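Local structure of oligopeptide ABC transporter OppAIV (Borrelia burgdorferi B31, 4GL8) at residues F311-K316 / A386-N391; T330-P335 / Y342-S347; A483-R488 / A492-I497. The protein probably binds oligopeptides outside the cytoplasmic membrane and delivers them to an ABC transporter for uptake. All coordinates share one frame; numbering follows the deposited sequence.

Contacts 1, 2 and 3 gather round strand 492-504 on one side of the chain's centre, in an oligopeptide-binding protein of the OppA type. Contact 3 is buried, its side chains apolar, joining helix 471-489 to the strand that follows it. Contacts 1 and 2 are only partly buried. The first packs the start of helix 315-323 on helix 380-397, mostly through isoleucine and phenylalanine; the second folds an irregular loop on itself with two arginines, so its chemistry is polar. Centres of contacts 2 and 3 lie about 8 Å apart, those of contacts 1 and 2 about 17 Å. Arg315 of contact 1 bridges to contact 3, its NE bonded to Phe494 O.

Contact 1: residues F311-K316 / A386-N391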
ATOM      1  N   PHE A 311      12.026  20.434  -8.899  1.00 20.76           N
ATOM      2  CA  PHE A 311      11.668  21.857  -8.916  1.00 22.85           C
ATOM      3  C   PHE A 311      10.989  22.318 -10.219  1.00 23.05           C
ATOM      4  O   PHE A 311      10.314  23.341 -10.215  1.00 23.10           O
ATOM      5  CB  PHE A 311      12.900  22.730  -8.694  1.00 24.25           C
ATOM      6  CG  PHE A 311      13.249  22.934  -7.266  1.00 26.30           C
ATOM      7  CD1 PHE A 311      14.230  22.180  -6.659  1.00 27.49           C
ATOM      8  CD2 PHE A 311      12.629  23.903  -6.527  1.00 29.16           C
ATOM      9  CE1 PHE A 311      14.564  22.370  -5.333  1.00 28.64           C
ATOM     10  CE2 PHE A 311      12.960  24.098  -5.193  1.00 30.44           C
ATOM     11  CZ  PHE A 311      13.936  23.333  -4.602  1.00 29.37           C
ATOM     12  N   ALA A 312      11.177  21.584 -11.315  1.00 22.56           N
ATOM     13  CA  ALA A 312      10.554  21.925 -12.593  1.00 23.55           C
ATOM     14  C   ALA A 312       9.064  21.552 -12.704  1.00 24.03           C
ATOM     15  O   ALA A 312       8.429  21.884 -13.716  1.00 25.38           O
ATOM     16  CB  ALA A 312      11.321  21.272 -13.721  1.00 23.79           C
ATOM     17  N   ILE A 313       8.490  20.875 -11.701  1.00 23.19           N
ATOM     18  CA  ILE A 313       7.055  20.521 -11.738  1.00 22.81           C
ATOM     19  C   ILE A 313       6.175  21.510 -10.970  1.00 22.74           C
ATOM     20  O   ILE A 313       6.364  21.723  -9.781  1.00 21.91           O
ATOM     21  CB  ILE A 313       6.769  19.171 -11.073  1.00 22.54           C
ATOM     22  CG1 ILE A 313       7.669  18.024 -11.613  1.00 22.95           C
ATOM     23  CG2 ILE A 313       5.286  18.842 -11.159  1.00 23.06           C
ATOM     24  CD1 ILE A 313       7.463  17.701 -13.056  1.00 23.41           C
ATOM     25  N   ASP A 314       5.159  22.059 -11.624  1.00 23.66           N
ATOM     26  CA  ASP A 314       4.205  22.940 -10.940  1.00 24.71           C
ATOM     27  C   ASP A 314       3.148  22.082 -10.209  1.00 23.90           C
ATOM     28  O   ASP A 314       2.136  21.708 -10.808  1.00 24.37           O
ATOM     29  CB  ASP A 314       3.548  23.870 -11.970  1.00 26.37           C
ATOM     30  CG  ASP A 314       2.553  24.837 -11.349  1.00 28.09           C
ATOM     31  OD1 ASP A 314       2.400  24.880 -10.103  1.00 28.56           O
ATOM     32  OD2 ASP A 314       1.920  25.559 -12.134  1.00 29.58           O
ATOM     33  N   ARG A 315       3.391  21.800  -8.924  1.00 22.73           N
ATOM     34  CA  ARG A 315       2.574  20.886  -8.123  1.00 21.64           C
ATOM     35  C   ARG A 315       1.158  21.352  -7.893  1.00 22.63           C
ATOM     36  O   ARG A 315       0.246  20.537  -7.908  1.00 22.05           O
ATOM     37  CB  ARG A 315       3.220  20.644  -6.743  1.00 20.99           C
ATOM     38  CG  ARG A 315       4.437  19.735  -6.816  1.00 19.94           C
ATOM     39  CD  ARG A 315       5.313  19.797  -5.574  1.00 19.60           C
ATOM     40  NE  ARG A 315       6.455  18.886  -5.707  1.00 18.76           N
ATOM     41  CZ  ARG A 315       7.551  19.143  -6.410  1.00 18.27           C
ATOM     42  NH1 ARG A 315       7.695  20.300  -7.040  1.00 18.95           N
ATOM     43  NH2 ARG A 315       8.507  18.239  -6.469  1.00 17.34           N
ATOM     44  N   LYS A 316       0.984  22.639  -7.631  1.00 24.13           N
ATOM     45  CA  LYS A 316      -0.343  23.229  -7.438  1.00 26.40           C
ATOM     46  C   LYS A 316      -1.212  23.075  -8.691  1.00 27.68           C
ATOM     47  O   LYS A 316      -2.390  22.717  -8.600  1.00 28.62           O
ATOM     48  CB  LYS A 316      -0.251  24.708  -7.062  1.00 27.38           C
ATOM     49  N   ALA A 386       1.149  11.615 -16.102  1.00 22.07           N
ATOM     50  CA  ALA A 386       2.437  11.457 -16.824  1.00 21.91           C
ATOM     51  C   ALA A 386       2.609  12.435 -17.981  1.00 23.02           C
ATOM     52  O   ALA A 386       3.704  12.939 -18.220  1.00 23.12           O
ATOM     53  CB  ALA A 386       2.591  10.029 -17.323  1.00 21.96           C
ATOM     54  N   GLU A 387       1.518  12.713 -18.694  1.00 24.92           N
ATOM     55  CA  GLU A 387       1.522  13.685 -19.780  1.00 26.20           C
ATOM     56  C   GLU A 387       1.757  15.107 -19.274  1.00 26.06           C
ATOM     57  O   GLU A 387       2.467  15.885 -19.926  1.00 24.79           O
ATOM     58  CB  GLU A 387       0.228  13.580 -20.624  1.00 28.53           C
ATOM     59  CG  GLU A 387       0.321  12.443 -21.655  1.00 30.07           C
ATOM     60  CD  GLU A 387      -0.992  12.086 -22.355  1.00 33.23           C
ATOM     61  OE1 GLU A 387      -2.011  12.745 -22.120  1.00 36.29           O
ATOM     62  OE2 GLU A 387      -1.026  11.103 -23.127  1.00 35.43           O
ATOM     63  N   PHE A 388       1.165  15.452 -18.125  1.00 26.45           N
ATOM     64  CA  PHE A 388       1.445  16.752 -17.484  1.00 26.97           C
ATOM     65  C   PHE A 388       2.919  16.853 -17.085  1.00 25.86           C
ATOM     66  O   PHE A 388       3.553  17.863 -17.328  1.00 26.87           O
ATOM     67  CB  PHE A 388       0.591  16.925 -16.240  1.00 27.46           C
ATOM     68  CG  PHE A 388       0.841  18.204 -15.484  1.00 28.80           C
ATOM     69  CD1 PHE A 388       0.227  19.386 -15.867  1.00 30.75           C
ATOM     70  CD2 PHE A 388       1.631  18.211 -14.332  1.00 29.06           C
ATOM     71  CE1 PHE A 388       0.418  20.557 -15.147  1.00 31.54           C
ATOM     72  CE2 PHE A 388       1.830  19.378 -13.610  1.00 29.82           C
ATOM     73  CZ  PHE A 388       1.224  20.557 -14.020  1.00 31.00           C
ATOM     74  N   ILE A 389       3.455  15.798 -16.475  1.00 24.51           N
ATOM     75  CA  ILE A 389       4.852  15.795 -16.045  1.00 23.83           C
ATOM     76  C   ILE A 389       5.754  15.941 -17.274  1.00 22.83           C
ATOM     77  O   ILE A 389       6.694  16.715 -17.268  1.00 21.63           O
ATOM     78  CB  ILE A 389       5.247  14.491 -15.311  1.00 24.31           C
ATOM     79  CG1 ILE A 389       4.316  14.175 -14.136  1.00 24.34           C
ATOM     80  CG2 ILE A 389       6.713  14.541 -14.865  1.00 23.50           C
ATOM     81  CD1 ILE A 389       4.645  14.875 -12.867  1.00 24.77           C
ATOM     82  N   GLN A 390       5.444  15.197 -18.335  1.00 23.13           N
ATOM     83  CA  GLN A 390       6.237  15.247 -19.557  1.00 23.04           C
ATOM     84  C   GLN A 390       6.334  16.671 -20.082  1.00 23.88           C
ATOM     85  O   GLN A 390       7.426  17.141 -20.422  1.00 23.02           O
ATOM     86  CB  GLN A 390       5.604  14.360 -20.631  1.00 24.06           C
ATOM     87  CG  GLN A 390       6.270  14.464 -21.988  1.00 24.30           C
ATOM     88  CD  GLN A 390       5.651  13.532 -23.014  1.00 25.05           C
ATOM     89  OE1 GLN A 390       4.452  13.567 -23.253  1.00 25.23           O
ATOM     90  NE2 GLN A 390       6.485  12.714 -23.646  1.00 25.00           N
ATOM     91  N   ASN A 391       5.165  17.324 -20.134  1.00 24.21           N
ATOM     92  CA  ASN A 391       5.022  18.701 -20.556  1.00 25.78           C
ATOM     93  C   ASN A 391       5.703  19.719 -19.643  1.00 24.70           C
ATOM     94  O   ASN A 391       6.188  20.735 -20.123  1.00 24.51           O
ATOM     95  CB  ASN A 391       3.524  19.059 -20.678  1.00 28.38           C
ATOM     96  CG  ASN A 391       3.298  20.491 -21.119  1.00 30.70           C
ATOM     97  OD1 ASN A 391       3.299  21.439 -20.318  1.00 33.13           O
ATOM     98  ND2 ASN A 391       3.101  20.658 -22.394  1.00 32.68           N
TER
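Ile313 and Phe388, with Ile389 beside them, make the meeting of a helix N-terminus with the flank of a second helix: 311-316 holds the turn that opens helix 315-323, and 386-391 is a piece of helix 380-397. The closest apolar touch is between branch ends, Ile313 CD1 lying 3.7 Å from Ile389 CG2 and 4.0 Å from Ile389 CD1, so one methyl meets both arms of the other isoleucine as the two side chains cross obliquely. Ile313 CG2 is turned instead to the aromatic neighbour, 4.3 Å from Phe388 CE2. Beta-branched isoleucine suits this place because its two arms can serve two partners at once.

Phe388 presents an edge rather than a face. With CG anti to the backbone N (chi1 178°), the ring reaches across to the turn, and its CZ comes 3.5 Å from Asp314 O, close to the ring plane. Aromatic C-H groups carry slight positive charge, which probably makes this approach to a carbonyl oxygen mildly favourable. Farther along, the same ring packs on Thr317, Leu318 and Val322 of helix 315-323.

The next shell fixes the turn. Asp314 is the N-cap: its carboxylate caps a backbone N-H just beyond Lys316, and OD2 also bonds Thr317 OG1, so a short acidic side chain is apt where helix N-H groups lack carbonyl partners. Helix 380-397 grips the turn's backbone as well, Gln392 OE1 taking the Asp314 N-H and Asn396 ND2 bonding Ala312 O. Arg315 sets out away from that helix; its NH1 bonds two backbone carbonyl oxygens, Ser310 O and Leu348 O.

Contact 2: residues T330-P335 / Y342-S347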
ATOM      1  N   THR A 330       2.665  18.836  -2.473  1.00 22.14           N
ATOM      2  CA  THR A 330       3.670  18.769  -1.399  1.00 22.05           C
ATOM      3  C   THR A 330       5.085  18.379  -1.877  1.00 20.82           C
ATOM      4  O   THR A 330       5.262  17.725  -2.894  1.00 20.31           O
ATOM      5  CB  THR A 330       3.249  17.811  -0.243  1.00 21.96           C
ATOM      6  OG1 THR A 330       3.990  18.113   0.932  1.00 21.55           O
ATOM      7  CG2 THR A 330       3.526  16.358  -0.589  1.00 21.52           C
ATOM      8  N   ARG A 331       6.081  18.810  -1.112  1.00 20.95           N
ATOM      9  CA  ARG A 331       7.443  18.353  -1.254  1.00 20.11           C
ATOM     10  C   ARG A 331       7.731  17.249  -0.232  1.00 20.00           C
ATOM     11  O   ARG A 331       8.812  16.645  -0.252  1.00 18.90           O
ATOM     12  CB  ARG A 331       8.386  19.515  -1.048  1.00 20.82           C
ATOM     13  CG  ARG A 331       8.371  20.513  -2.191  1.00 21.11           C
ATOM     14  CD  ARG A 331       9.395  20.125  -3.236  1.00 20.59           C
ATOM     15  NE  ARG A 331      10.711  19.955  -2.632  1.00 20.46           N
ATOM     16  CZ  ARG A 331      11.496  20.962  -2.231  1.00 20.98           C
ATOM     17  NH1 ARG A 331      11.140  22.220  -2.404  1.00 21.54           N
ATOM     18  NH2 ARG A 331      12.663  20.692  -1.667  1.00 20.98           N
ATOM     19  N   ARG A 332       6.753  16.996   0.649  1.00 20.37           N
ATOM     20  CA  ARG A 332       6.870  15.992   1.703  1.00 20.18           C
ATOM     21  C   ARG A 332       6.805  14.572   1.187  1.00 19.35           C
ATOM     22  O   ARG A 332       6.174  14.284   0.162  1.00 19.01           O
ATOM     23  CB  ARG A 332       5.777  16.158   2.783  1.00 20.85           C
ATOM     24  CG  ARG A 332       5.866  17.436   3.640  1.00 21.61           C
ATOM     25  CD  ARG A 332       6.705  17.278   4.902  1.00 21.84           C
ATOM     26  NE  ARG A 332       6.204  16.157   5.679  1.00 21.78           N
ATOM     27  CZ  ARG A 332       5.194  16.194   6.549  1.00 22.68           C
ATOM     28  NH1 ARG A 332       4.581  17.325   6.866  1.00 23.58           N
ATOM     29  NH2 ARG A 332       4.816  15.075   7.149  1.00 22.65           N
ATOM     30  N   ALA A 333       7.451  13.687   1.945  1.00 19.11           N
ATOM     31  CA  ALA A 333       7.462  12.245   1.676  1.00 18.16           C
ATOM     32  C   ALA A 333       6.426  11.462   2.497  1.00 18.37           C
ATOM     33  O   ALA A 333       6.157  10.300   2.222  1.00 17.97           O
ATOM     34  CB  ALA A 333       8.856  11.709   1.968  1.00 18.23           C
ATOM     35  N   THR A 334       5.899  12.065   3.557  1.00 19.34           N
ATOM     36  CA  THR A 334       4.917  11.390   4.406  1.00 19.80           C
ATOM     37  C   THR A 334       3.673  12.258   4.560  1.00 20.16           C
ATOM     38  O   THR A 334       3.757  13.469   4.496  1.00 19.64           O
ATOM     39  CB  THR A 334       5.455  11.136   5.824  1.00 20.66           C
ATOM     40  OG1 THR A 334       5.489  12.369   6.529  1.00 21.62           O
ATOM     41  CG2 THR A 334       6.882  10.548   5.806  1.00 20.43           C
ATOM     42  N   PRO A 335       2.515  11.629   4.784  1.00 20.88           N
ATOM     43  CA  PRO A 335       1.392  12.402   5.261  1.00 21.70           C
ATOM     44  C   PRO A 335       1.684  12.874   6.689  1.00 23.42           C
ATOM     45  O   PRO A 335       2.672  12.428   7.290  1.00 22.09           O
ATOM     46  CB  PRO A 335       0.239  11.410   5.267  1.00 21.76           C
ATOM     47  CG  PRO A 335       0.708  10.216   4.515  1.00 21.18           C
ATOM     48  CD  PRO A 335       2.189  10.203   4.624  1.00 20.38           C
ATOM     49  N   TYR A 342       3.687  19.037  10.751  1.00 37.07           N
ATOM     50  CA  TYR A 342       4.460  20.264  10.687  1.00 38.20           C
ATOM     51  C   TYR A 342       4.318  20.838   9.274  1.00 39.40           C
ATOM     52  O   TYR A 342       3.879  20.158   8.339  1.00 37.43           O
ATOM     53  CB  TYR A 342       5.940  20.016  11.048  1.00 37.25           C
ATOM     54  CG  TYR A 342       6.732  19.173  10.043  1.00 35.36           C
ATOM     55  CD1 TYR A 342       6.647  17.789  10.020  1.00 33.66           C
ATOM     56  CD2 TYR A 342       7.587  19.784   9.133  1.00 34.66           C
ATOM     57  CE1 TYR A 342       7.404  17.037   9.108  1.00 32.03           C
ATOM     58  CE2 TYR A 342       8.336  19.059   8.236  1.00 33.24           C
ATOM     59  CZ  TYR A 342       8.247  17.688   8.212  1.00 32.00           C
ATOM     60  OH  TYR A 342       9.018  17.015   7.279  1.00 30.21           O
ATOM     61  N   LYS A 343       4.656  22.105   9.148  1.00 43.84           N
ATOM     62  CA  LYS A 343       4.509  22.817   7.911  1.00 46.54           C
ATOM     63  C   LYS A 343       5.920  23.020   7.388  1.00 47.57           C
ATOM     64  O   LYS A 343       6.719  23.699   8.019  1.00 48.54           O
ATOM     65  CB  LYS A 343       3.814  24.159   8.184  1.00 50.03           C
ATOM     66  N   SER A 344       6.271  22.388   6.277  1.00 49.63           N
ATOM     67  CA  SER A 344       7.565  22.697   5.666  1.00 48.74           C
ATOM     68  C   SER A 344       7.409  24.024   4.904  1.00 48.16           C
ATOM     69  O   SER A 344       6.342  24.307   4.331  1.00 46.75           O
ATOM     70  CB  SER A 344       8.056  21.558   4.774  1.00 47.58           C
ATOM     71  OG  SER A 344       7.193  21.334   3.670  1.00 48.50           O
ATOM     72  N   ASN A 345       8.455  24.849   4.920  1.00 47.27           N
ATOM     73  CA  ASN A 345       8.440  26.119   4.184  1.00 46.89           C
ATOM     74  C   ASN A 345       8.794  25.937   2.702  1.00 42.95           C
ATOM     75  O   ASN A 345       9.062  26.916   2.012  1.00 46.35           O
ATOM     76  CB  ASN A 345       9.423  27.112   4.826  1.00 48.73           C
ATOM     77  N   LEU A 346       8.777  24.697   2.210  1.00 38.30           N
ATOM     78  CA  LEU A 346       9.493  24.337   0.984  1.00 34.35           C
ATOM     79  C   LEU A 346       8.769  24.752  -0.295  1.00 32.09           C
ATOM     80  O   LEU A 346       7.563  24.607  -0.423  1.00 31.53           O
ATOM     81  CB  LEU A 346       9.788  22.828   0.948  1.00 32.00           C
ATOM     82  CG  LEU A 346      10.692  22.309   2.074  1.00 32.43           C
ATOM     83  CD1 LEU A 346      10.742  20.788   2.103  1.00 30.81           C
ATOM     84  CD2 LEU A 346      12.095  22.886   1.969  1.00 32.51           C
ATOM     85  N   SER A 347       9.527  25.235  -1.263  1.00 30.72           N
ATOM     86  CA  SER A 347       8.922  25.711  -2.507  1.00 30.54           C
ATOM     87  C   SER A 347       8.255  24.551  -3.292  1.00 27.45           C
ATOM     88  O   SER A 347       8.835  23.505  -3.498  1.00 25.43           O
ATOM     89  CB  SER A 347       9.959  26.446  -3.362  1.00 30.68           C
ATOM     90  OG  SER A 347       9.484  26.574  -4.699  1.00 31.98           O
TER
HETATM   91  O   HOH W   1       5.326  20.668   0.879  1.00 24.29           O
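Arg331 CA and Leu346 CA stand 6.7 Å apart, and Arg332 CA and Ser344 CA 7.8 Å, as the loop between strand 328-329 and helix 351-361 doubles back in opposite directions without forming strands; a cation-pi stack and an ST turn organise it. The stack joins Arg332 to Tyr342: the guanidinium lies flat over one ring face, centres 4.1 Å apart and planes at 14°, with Tyr342 CE1 beneath the middle of the guanidinium. Bends at chi2 and chi3 fold the arginine chain back to lie there. NH2 donates to Thr334 OG1 in the guanidinium plane, while NH1 forms a salt bridge with Asp336 and NE one with Glu482, which together probably fix its rotation; the other Glu482 oxygen bonds Tyr342 OH. Arginine fits because its plane can stack while its N-H groups point outward.

Arg331 works differently. Leu346 CB and CD1 cover one face, whereas NH1 donates to Ser347 O (2.9 Å, 158°) within the carbonyl plane, on a lone pair; NH2 bonds Ile486 O of helix 471-489. In the ST turn, Thr330 OG1 accepts from Arg332 N at 3.0 Å, and a water accepts from Arg331 N at 2.8 Å.

Contact 3: residues A483-R488 / A492-I497; sequences AIIIER and AVFLNI
Phe494 turns its ring edge to Ile485: the carbonyl O of that residue lies near the ring plane, 3.9 Å from Phe494 CE2. Over one face of the ring, toward its rim, sits Ala492 CB from two residues earlier on the strand. Rings of Phe290 and Phe441 also meet it, inclined at about 55°, so the phenylalanine is set among aromatic neighbours, where a large flat apolar side chain fits well. Ile486 CG2 comes obliquely to within 4.1 Å of Phe494 CE2, and the two side chains cross at about a right angle. CG1 of Ile486 takes the crowded position between backbone N and carbonyl carbon (chi1 76°), which puts the smaller CG2 branch toward the ring while the longer arm leads off. Ile485 adds a looser touch, CD1 to Phe494 CZ at 4.4 Å.

On the helix's far flank the Arg488 guanidinium rests on Ile484 CG1 and pairs with Glu457. A wider pi-type turn spans 484-488, and the chain soon enters strand 492-504. That strand runs antiparallel to strand 287-293, with a classic beta bulge where Leu495 and Asn496 face Ser289, and helix 471-489 packs against it through Phe494.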
ATOM      1  N   ALA A 483      14.020  15.232   6.076  1.00 20.05           N
ATOM      2  CA  ALA A 483      14.650  16.397   5.465  1.00 20.34           C
ATOM      3  C   ALA A 483      15.739  15.991   4.496  1.00 20.53           C
ATOM      4  O   ALA A 483      15.942  16.674   3.513  1.00 20.92           O
ATOM      5  CB  ALA A 483      15.235  17.332   6.510  1.00 21.07           C
ATOM      6  N   ILE A 484      16.445  14.898   4.777  1.00 20.44           N
ATOM      7  CA  ILE A 484      17.502  14.423   3.887  1.00 20.81           C
ATOM      8  C   ILE A 484      16.930  14.013   2.532  1.00 20.70           C
ATOM      9  O   ILE A 484      17.469  14.389   1.500  1.00 21.70           O
ATOM     10  CB  ILE A 484      18.295  13.235   4.496  1.00 20.54           C
ATOM     11  CG1 ILE A 484      19.124  13.682   5.702  1.00 20.67           C
ATOM     12  CG2 ILE A 484      19.207  12.593   3.473  1.00 20.53           C
ATOM     13  CD1 ILE A 484      19.661  12.514   6.479  1.00 20.88           C
ATOM     14  N   ILE A 485      15.864  13.227   2.520  1.00 20.19           N
ATOM     15  CA  ILE A 485      15.242  12.850   1.234  1.00 20.03           C
ATOM     16  C   ILE A 485      14.458  13.980   0.541  1.00 20.40           C
ATOM     17  O   ILE A 485      14.538  14.099  -0.670  1.00 20.57           O
ATOM     18  CB  ILE A 485      14.406  11.564   1.324  1.00 19.49           C
ATOM     19  CG1 ILE A 485      13.211  11.728   2.251  1.00 19.17           C
ATOM     20  CG2 ILE A 485      15.326  10.414   1.750  1.00 19.54           C
ATOM     21  CD1 ILE A 485      12.468  10.433   2.517  1.00 19.19           C
ATOM     22  N   ILE A 486      13.739  14.816   1.288  1.00 20.69           N
ATOM     23  CA  ILE A 486      12.962  15.906   0.650  1.00 22.02           C
ATOM     24  C   ILE A 486      13.677  17.231   0.350  1.00 23.38           C
ATOM     25  O   ILE A 486      13.221  17.929  -0.544  1.00 23.85           O
ATOM     26  CB  ILE A 486      11.584  16.182   1.352  1.00 21.83           C
ATOM     27  CG1 ILE A 486      11.719  16.957   2.657  1.00 21.59           C
ATOM     28  CG2 ILE A 486      10.841  14.878   1.620  1.00 21.06           C
ATOM     29  CD1 ILE A 486      10.371  17.221   3.313  1.00 21.59           C
ATOM     30  N   GLU A 487      14.745  17.594   1.078  1.00 25.50           N
ATOM     31  CA  GLU A 487      15.518  18.851   0.813  1.00 28.21           C
ATOM     32  C   GLU A 487      16.953  18.667   0.327  1.00 28.57           C
ATOM     33  O   GLU A 487      17.562  19.641  -0.089  1.00 29.64           O
ATOM     34  CB  GLU A 487      15.696  19.745   2.054  1.00 30.48           C
ATOM     35  CG  GLU A 487      14.579  19.777   3.082  1.00 32.74           C
ATOM     36  CD  GLU A 487      14.809  20.856   4.182  1.00 35.56           C
ATOM     37  OE1 GLU A 487      14.174  20.750   5.248  1.00 38.21           O
ATOM     38  OE2 GLU A 487      15.604  21.817   4.002  1.00 37.41           O
ATOM     39  N   ARG A 488      17.526  17.477   0.451  1.00 28.48           N
ATOM     40  CA  ARG A 488      18.949  17.297   0.157  1.00 29.18           C
ATOM     41  C   ARG A 488      19.207  16.299  -0.955  1.00 26.77           C
ATOM     42  O   ARG A 488      19.799  16.657  -1.946  1.00 26.90           O
ATOM     43  CB  ARG A 488      19.727  16.878   1.417  1.00 31.84           C
ATOM     44  CG  ARG A 488      21.241  16.856   1.226  1.00 35.44           C
ATOM     45  CD  ARG A 488      22.006  16.746   2.548  1.00 39.45           C
ATOM     46  NE  ARG A 488      22.278  15.362   2.937  1.00 42.18           N
ATOM     47  CZ  ARG A 488      22.465  14.938   4.199  1.00 47.31           C
ATOM     48  NH1 ARG A 488      22.702  13.643   4.427  1.00 46.32           N
ATOM     49  NH2 ARG A 488      22.408  15.784   5.242  1.00 47.75           N
ATOM     50  N   ALA A 492      13.497  10.913  -4.967  1.00 18.00           N
ATOM     51  CA  ALA A 492      12.309  10.900  -5.765  1.00 17.79           C
ATOM     52  C   ALA A 492      11.785  12.332  -5.942  1.00 18.28           C
ATOM     53  O   ALA A 492      12.155  13.260  -5.224  1.00 17.86           O
ATOM     54  CB  ALA A 492      11.267  10.014  -5.095  1.00 17.07           C
ATOM     55  N   VAL A 493      10.937  12.484  -6.938  1.00 18.89           N
ATOM     56  CA  VAL A 493      10.159  13.686  -7.149  1.00 19.35           C
ATOM     57  C   VAL A 493       8.847  13.489  -6.407  1.00 19.23           C
ATOM     58  O   VAL A 493       7.964  12.796  -6.869  1.00 19.43           O
ATOM     59  CB  VAL A 493       9.938  13.912  -8.643  1.00 19.71           C
ATOM     60  CG1 VAL A 493       9.109  15.155  -8.885  1.00 20.25           C
ATOM     61  CG2 VAL A 493      11.286  14.002  -9.339  1.00 20.49           C
ATOM     62  N   PHE A 494       8.757  14.050  -5.211  1.00 20.28           N
ATOM     63  CA  PHE A 494       7.561  13.944  -4.394  1.00 20.48           C
ATOM     64  C   PHE A 494       6.548  14.977  -4.874  1.00 21.09           C
ATOM     65  O   PHE A 494       6.876  16.163  -5.039  1.00 21.91           O
ATOM     66  CB  PHE A 494       7.905  14.171  -2.920  1.00 20.59           C
ATOM     67  CG  PHE A 494       8.860  13.154  -2.369  1.00 20.17           C
ATOM     68  CD1 PHE A 494       8.411  11.914  -1.987  1.00 19.63           C
ATOM     69  CD2 PHE A 494      10.210  13.438  -2.251  1.00 20.71           C
ATOM     70  CE1 PHE A 494       9.300  10.970  -1.481  1.00 19.96           C
ATOM     71  CE2 PHE A 494      11.101  12.514  -1.735  1.00 20.30           C
ATOM     72  CZ  PHE A 494      10.655  11.267  -1.369  1.00 19.98           C
ATOM     73  N   LEU A 495       5.316  14.529  -5.056  1.00 20.59           N
ATOM     74  CA  LEU A 495       4.307  15.319  -5.736  1.00 21.54           C
ATOM     75  C   LEU A 495       3.109  15.744  -4.892  1.00 21.96           C
ATOM     76  O   LEU A 495       2.759  16.918  -4.855  1.00 22.24           O
ATOM     77  CB  LEU A 495       3.801  14.545  -6.959  1.00 21.41           C
ATOM     78  CG  LEU A 495       4.824  14.370  -8.089  1.00 21.50           C
ATOM     79  CD1 LEU A 495       4.315  13.398  -9.127  1.00 21.45           C
ATOM     80  CD2 LEU A 495       5.127  15.688  -8.742  1.00 22.61           C
ATOM     81  N   ASN A 496       2.429  14.799  -4.264  1.00 22.29           N
ATOM     82  CA  ASN A 496       1.292  15.183  -3.443  1.00 23.59           C
ATOM     83  C   ASN A 496       0.893  14.101  -2.474  1.00 22.66           C
ATOM     84  O   ASN A 496       1.404  12.976  -2.524  1.00 22.22           O
ATOM     85  CB  ASN A 496       0.093  15.581  -4.305  1.00 24.84           C
ATOM     86  CG  ASN A 496      -0.297  14.498  -5.280  1.00 26.13           C
ATOM     87  OD1 ASN A 496      -0.771  13.437  -4.888  1.00 25.99           O
ATOM     88  ND2 ASN A 496      -0.088  14.763  -6.570  1.00 26.88           N
ATOM     89  N   ILE A 497       0.024  14.493  -1.553  1.00 22.70           N
ATOM     90  CA  ILE A 497      -0.639  13.586  -0.658  1.00 22.42           C
ATOM     91  C   ILE A 497      -1.989  13.342  -1.287  1.00 23.65           C
ATOM     92  O   ILE A 497      -2.770  14.277  -1.493  1.00 25.17           O
ATOM     93  CB  ILE A 497      -0.872  14.202   0.728  1.00 21.89           C
ATOM     94  CG1 ILE A 497       0.431  14.784   1.305  1.00 21.86           C
ATOM     95  CG2 ILE A 497      -1.560  13.173   1.624  1.00 21.06           C
ATOM     96  CD1 ILE A 497       1.556  13.779   1.547  1.00 21.67           C
TER